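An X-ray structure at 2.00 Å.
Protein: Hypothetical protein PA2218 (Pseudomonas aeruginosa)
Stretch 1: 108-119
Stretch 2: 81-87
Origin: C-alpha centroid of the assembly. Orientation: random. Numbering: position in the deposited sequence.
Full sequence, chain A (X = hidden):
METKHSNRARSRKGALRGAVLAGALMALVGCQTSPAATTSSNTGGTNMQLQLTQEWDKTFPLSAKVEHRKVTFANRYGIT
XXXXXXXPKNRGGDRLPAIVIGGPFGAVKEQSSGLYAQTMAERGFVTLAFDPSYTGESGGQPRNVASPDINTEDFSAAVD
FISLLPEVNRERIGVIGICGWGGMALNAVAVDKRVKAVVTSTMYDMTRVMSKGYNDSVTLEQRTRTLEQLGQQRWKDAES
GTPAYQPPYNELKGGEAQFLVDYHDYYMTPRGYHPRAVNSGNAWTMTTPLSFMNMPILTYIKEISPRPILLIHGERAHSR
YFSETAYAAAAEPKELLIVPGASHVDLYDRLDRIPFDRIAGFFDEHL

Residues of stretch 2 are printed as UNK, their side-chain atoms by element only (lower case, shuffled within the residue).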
# COMPACT_ATOMS: atom_id res chain seq x y z
N VAL A 108 -5.55 -5.35 -3.16
CA VAL A 108 -5.93 -4.59 -4.35
C VAL A 108 -6.78 -3.39 -3.96
O VAL A 108 -7.28 -3.30 -2.83
CB VAL A 108 -6.71 -5.46 -5.36
CG1 VAL A 108 -5.79 -6.52 -5.94
CG2 VAL A 108 -7.91 -6.12 -4.67
N LYS A 109 -6.96 -2.48 -4.91
CA LYS A 109 -7.72 -1.26 -4.71
C LYS A 109 -9.16 -1.45 -4.23
O LYS A 109 -9.74 -0.54 -3.65
CB LYS A 109 -7.72 -0.42 -5.99
CG LYS A 109 -8.41 -1.10 -7.18
CD LYS A 109 -8.14 -0.33 -8.47
CE LYS A 109 -8.94 -0.89 -9.65
NZ LYS A 109 -8.72 -2.35 -9.88
N GLU A 110 -9.75 -2.62 -4.48
CA GLU A 110 -11.12 -2.85 -4.05
C GLU A 110 -11.21 -3.11 -2.55
O GLU A 110 -12.30 -3.15 -1.97
CB GLU A 110 -11.74 -4.02 -4.82
CG GLU A 110 -11.93 -3.77 -6.32
CD GLU A 110 -10.63 -3.87 -7.11
OE1 GLU A 110 -9.60 -4.33 -6.55
OE2 GLU A 110 -10.63 -3.52 -8.31
N GLN A 111 -10.06 -3.29 -1.91
CA GLN A 111 -10.03 -3.54 -0.48
C GLN A 111 -9.79 -2.25 0.31
O GLN A 111 -10.35 -1.21 -0.02
CB GLN A 111 -8.99 -4.64 -0.19
CG GLN A 111 -9.39 -5.98 -0.83
CD GLN A 111 -8.29 -7.02 -0.84
OE1 GLN A 111 -7.15 -6.75 -1.25
NE2 GLN A 111 -8.62 -8.24 -0.42
N SER A 112 -8.95 -2.31 1.34
CA SER A 112 -8.69 -1.15 2.20
C SER A 112 -8.35 0.19 1.55
O SER A 112 -8.90 1.22 1.94
CB SER A 112 -7.62 -1.50 3.23
OG SER A 112 -7.57 -0.52 4.25
N SER A 113 -7.43 0.21 0.58
CA SER A 113 -7.07 1.48 -0.04
C SER A 113 -8.28 2.16 -0.67
O SER A 113 -8.43 3.38 -0.60
CB SER A 113 -5.96 1.28 -1.10
OG SER A 113 -6.35 0.37 -2.11
N GLY A 114 -9.16 1.36 -1.27
CA GLY A 114 -10.36 1.91 -1.87
C GLY A 114 -11.26 2.53 -0.83
O GLY A 114 -11.82 3.61 -1.03
N LEU A 115 -11.43 1.85 0.30
CA LEU A 115 -12.26 2.36 1.39
C LEU A 115 -11.70 3.69 1.87
O LEU A 115 -12.45 4.64 2.13
CB LEU A 115 -12.29 1.36 2.55
CG LEU A 115 -12.99 1.84 3.83
CD1 LEU A 115 -14.46 2.06 3.54
CD2 LEU A 115 -12.82 0.79 4.91
N TYR A 116 -10.38 3.77 2.01
CA TYR A 116 -9.73 5.01 2.44
C TYR A 116 -9.95 6.12 1.42
O TYR A 116 -10.32 7.24 1.78
CB TYR A 116 -8.22 4.80 2.61
CG TYR A 116 -7.79 4.33 3.98
CD1 TYR A 116 -8.09 3.05 4.44
CD2 TYR A 116 -7.04 5.17 4.80
CE1 TYR A 116 -7.63 2.61 5.70
CE2 TYR A 116 -6.58 4.74 6.05
CZ TYR A 116 -6.88 3.47 6.49
OH TYR A 116 -6.39 3.06 7.71
N ALA A 117 -9.72 5.81 0.14
CA ALA A 117 -9.88 6.79 -0.93
C ALA A 117 -11.29 7.36 -1.02
O ALA A 117 -11.47 8.58 -1.16
CB ALA A 117 -9.49 6.16 -2.28
N GLN A 118 -12.30 6.50 -0.95
CA GLN A 118 -13.67 6.99 -1.02
C GLN A 118 -14.02 7.85 0.19
O GLN A 118 -14.66 8.89 0.06
CB GLN A 118 -14.67 5.83 -1.12
CG GLN A 118 -16.09 6.33 -1.35
CD GLN A 118 -17.09 5.23 -1.61
OE1 GLN A 118 -17.44 4.47 -0.71
NE2 GLN A 118 -17.55 5.13 -2.84
N THR A 119 -13.58 7.40 1.36
CA THR A 119 -13.85 8.11 2.60
C THR A 119 -13.21 9.49 2.59
O THR A 119 -13.82 10.47 3.00
CB THR A 119 -13.33 7.32 3.82
OG1 THR A 119 -13.93 6.02 3.83
CG2 THR A 119 -13.67 8.04 5.12
N UNK A 81 -0.72 0.92 -14.90
CA UNK A 81 -1.46 0.57 -13.70
C UNK A 81 -2.94 0.94 -13.79
O UNK A 81 -3.32 1.87 -14.50
c UNK A 81 0.67 1.17 -12.31
c UNK A 81 1.10 2.00 -11.12
c UNK A 81 1.07 -0.29 -12.12
c UNK A 81 -0.85 1.28 -12.49
N UNK A 82 -3.77 0.20 -13.07
CA UNK A 82 -5.21 0.45 -13.03
C UNK A 82 -5.52 1.08 -11.68
O UNK A 82 -4.89 0.77 -10.67
c UNK A 82 -5.99 -0.85 -13.20
N UNK A 83 -6.51 1.97 -11.64
CA UNK A 83 -6.86 2.63 -10.40
C UNK A 83 -8.29 3.15 -10.38
O UNK A 83 -8.94 3.28 -11.42
c UNK A 83 -5.90 3.78 -10.13
N UNK A 84 -8.78 3.43 -9.17
CA UNK A 84 -10.11 3.99 -8.98
C UNK A 84 -9.90 5.43 -8.55
O UNK A 84 -9.13 5.69 -7.62
o UNK A 84 -12.15 1.81 -9.29
c UNK A 84 -11.37 1.87 -8.32
o UNK A 84 -10.98 0.86 -7.69
c UNK A 84 -10.88 3.24 -7.88
N UNK A 85 -10.57 6.34 -9.22
CA UNK A 85 -10.48 7.77 -8.93
C UNK A 85 -11.79 8.23 -8.32
O UNK A 85 -12.86 7.98 -8.87
c UNK A 85 -10.18 10.06 -10.16
c UNK A 85 -10.20 8.54 -10.21
c UNK A 85 -8.97 10.55 -9.37
c UNK A 85 -10.14 10.60 -11.58
N UNK A 86 -11.71 8.92 -7.18
CA UNK A 86 -12.89 9.43 -6.49
C UNK A 86 -12.80 10.94 -6.33
O UNK A 86 -11.76 11.46 -5.91
c UNK A 86 -14.33 6.64 -5.00
c UNK A 86 -11.94 6.52 -5.11
c UNK A 86 -13.22 4.49 -5.01
c UNK A 86 -12.00 5.13 -5.09
c UNK A 86 -14.40 5.24 -4.97
o UNK A 86 -13.25 3.11 -4.99
c UNK A 86 -13.01 8.80 -5.09
c UNK A 86 -13.09 7.29 -5.07
N UNK A 87 -13.87 11.64 -6.67
CA UNK A 87 -13.90 13.10 -6.54
C UNK A 87 -15.16 13.57 -5.83
O UNK A 87 -16.22 12.94 -5.93
c UNK A 87 -12.71 14.52 -10.00
c UNK A 87 -13.86 13.77 -7.92
c UNK A 87 -12.70 13.49 -8.88
c UNK A 87 -12.85 12.09 -9.46
O HOH W 1 -10.91 1.74 -5.04

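Position 81 carries four carbons, forked at the second, with no polar atom. The side chain is out of reach of stretch 1 and touches nothing there. A fork at the second carbon rather than the first makes it Leu81.

Position 82 has a single carbon. Its CB points toward stretch 1, yet the closest contact is made by the backbone: O lies 4.1 Å from Lys109 CD. One carbon means Ala82.

Position 83 again has one carbon, this time directed away. Its CA packs 3.8 Å from Lys109 CD, so the lysine's aliphatic stem runs close against the strand backbone. This is Ala83.

Position 84 has two carbons, the second bearing two oxygens: a short carboxylate, on a CA-to-CB bond that points toward stretch 1. One oxygen sits 3.2 Å from Lys109 CD, a contact with the methylene stem rather than the charge. The residue is Asp84. Lys109 NZ remains 4.5 Å from Asp84 OD2, beyond a salt bridge, and instead pairs with its own neighbour, Lys109 NZ to Glu110 OE2 at 2.7 Å. Glu110 OE2 also comes within 4.4 Å of Asp84 OD2, a close approach of like charges; the Lys109 ammonium is bridged to the first and only near the second.

Position 85 shows four carbons forked at the second, with CB pointing away and no contact with stretch 1. It is Leu85.

Position 86 has one carbon leading to a six-carbon ring that bears an oxygen, a phenol; its CA-to-CB bond points toward stretch 1. Gln118 CB lies over one ring face, and the CB of Ala117 approaches a ring carbon at 3.8 Å. This is Tyr86, whose CD2 makes that apolar contact. Gln118 CB stands 4.2 Å from the Tyr86 ring centroid, in CH-pi geometry.

Position 87 repeats the four carbons forked at the second, directed away and out of contact: Leu87.

The rule is alternation. From 82 to 87 the even positions point toward stretch 1 and the odd ones away, with the helix axis running nearly parallel to the strand axis, at 19°. Tyr86 has the most area covered by the other stretch, followed by Lys109; its ring packs on Ala117 and Gln118. No direct hydrogen bond crosses the contact; one water supplies the polar link. It donates to Asp84 OD2 at 2.8 Å and to Lys109 O at 2.9 Å, and accepts from Tyr86 OH at 2.7 Å. Gly114 leaves room at this junction: an ideal CB there would lie 2.2 Å from Lys109 O, a clash within its own stretch.

Stretch 2, residues 81-87: LAADLYL
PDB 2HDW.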